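Local coordinates for RagA protein (Porphyromonas gingivalis, PDB 6SLN) that is a TonB-dependent receptor of the outer membrane, probably importing substrates through a plugged beta-barrel, at residues S143-I146 and H147-S151. Residues are numbered along the deposited sequence; the frame is centred on the assembly and turned at random.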
loop_
_atom_site.group_PDB
_atom_site.type_symbol
_atom_site.label_atom_id
_atom_site.label_comp_id
_atom_site.label_asym_id
_atom_site.label_seq_id
_atom_site.Cartn_x
_atom_site.Cartn_y
_atom_site.Cartn_z
ATOM N N SER A 143 14.567 27.424 6.892
ATOM C CA SER A 143 15.761 27.337 6.065
ATOM C C SER A 143 16.939 27.948 6.820
ATOM O O SER A 143 16.783 28.934 7.544
ATOM C CB SER A 143 15.545 28.038 4.724
ATOM O OG SER A 143 15.386 29.436 4.875
ATOM N N VAL A 144 18.109 27.334 6.682
ATOM C CA VAL A 144 19.329 27.835 7.307
ATOM C C VAL A 144 20.426 27.940 6.259
ATOM O O VAL A 144 20.614 27.025 5.450
ATOM C CB VAL A 144 19.796 26.939 8.470
ATOM C CG1 VAL A 144 21.009 27.558 9.110
ATOM C CG2 VAL A 144 18.674 26.741 9.503
ATOM N N GLU A 145 21.150 29.062 6.278
ATOM C CA GLU A 145 22.337 29.278 5.446
ATOM C C GLU A 145 23.426 29.906 6.310
ATOM O O GLU A 145 23.213 30.975 6.895
ATOM C CB GLU A 145 22.036 30.182 4.239
ATOM C CG GLU A 145 21.044 29.623 3.208
ATOM C CD GLU A 145 20.758 30.599 2.074
ATOM O OE1 GLU A 145 21.046 31.798 2.247
ATOM O OE2 GLU A 145 20.240 30.184 1.013
ATOM N N ILE A 146 24.583 29.246 6.389
ATOM C CA ILE A 146 25.727 29.718 7.166
ATOM C C ILE A 146 26.711 30.405 6.221
ATOM O O ILE A 146 27.289 29.755 5.340
ATOM C CB ILE A 146 26.394 28.553 7.914
ATOM C CG1 ILE A 146 25.420 27.980 8.953
ATOM C CG2 ILE A 146 27.760 28.972 8.509
ATOM C CD1 ILE A 146 25.923 26.764 9.666
ATOM N N HIS A 147 26.912 31.716 6.412
ATOM C CA HIS A 147 27.768 32.540 5.539
ATOM C C HIS A 147 27.304 32.474 4.080
ATOM O O HIS A 147 28.078 32.144 3.179
ATOM C CB HIS A 147 29.246 32.134 5.631
ATOM C CG HIS A 147 29.895 32.401 6.955
ATOM N ND1 HIS A 147 31.051 31.759 7.347
ATOM C CD2 HIS A 147 29.570 33.241 7.965
ATOM C CE1 HIS A 147 31.412 32.192 8.542
ATOM N NE2 HIS A 147 30.531 33.092 8.940
ATOM N N GLY A 148 26.023 32.762 3.847
ATOM C CA GLY A 148 25.506 32.912 2.499
ATOM C C GLY A 148 25.033 31.615 1.871
ATOM O O GLY A 148 25.087 30.530 2.455
ATOM N N THR A 149 24.542 31.743 0.638
ATOM C CA THR A 149 24.184 30.593 -0.184
ATOM C C THR A 149 25.437 30.137 -0.907
ATOM O O THR A 149 26.032 30.911 -1.663
ATOM C CB THR A 149 23.100 30.935 -1.206
ATOM O OG1 THR A 149 21.953 31.466 -0.536
ATOM C CG2 THR A 149 22.673 29.696 -1.971
ATOM N N GLY A 150 25.845 28.901 -0.673
ATOM C CA GLY A 150 27.062 28.464 -1.319
ATOM C C GLY A 150 26.900 27.911 -2.718
ATOM O O GLY A 150 27.901 27.513 -3.324
ATOM N N SER A 151 25.684 27.863 -3.265
ATOM C CA SER A 151 25.525 27.164 -4.533
ATOM C C SER A 151 24.222 27.575 -5.194
ATOM O O SER A 151 23.228 27.840 -4.523
ATOM C CB SER A 151 25.569 25.644 -4.339
ATOM O OG SER A 151 25.000 24.946 -5.439
#
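Beyond Glu145 and Ile146 the chain leaves the extended path of strand 143-146 and turns sharply at His147, which sits in the left-handed region (phi 57°, psi 53°), bringing the CA atoms of Glu145 and Gly148 to 5.7 Å. Across this bend Glu145 reaches Thr149: OG1 of Thr149 gives its proton to OE2 of Glu145 at 2.6 Å, meeting it from above the carboxylate, 47° out of the plane. The same OG1 is 2.9 Å from Glu145 OE1, so the hydroxyl lies over the carboxylate near both oxygens, with OE2 as the acceptor. The glutamate chain is extended beyond CG, which carries the acid far enough along the loop to be met by the threonine hydroxyl, while nearer the backbone its CB rests 3.6 Å from Gly148 O. The turn belongs to the plug domain of the TonB-dependent receptor, where strand 143-146 pairs antiparallel with strand 129-132 and the loop after it meets barrel strands 696-715 and 732-746. His147 takes part in that link: its NE2 is hydrogen-bonded to Asp738, its ring stacks on Tyr703, and NH1 of Arg705 hydrogen-bonds to His147 O; Thr149 O adds a bond from Asn734. Over one face of the imidazole lies Ile146 CG2. Gly148 follows with a positive phi and a nearly extended psi, a region open essentially to glycine.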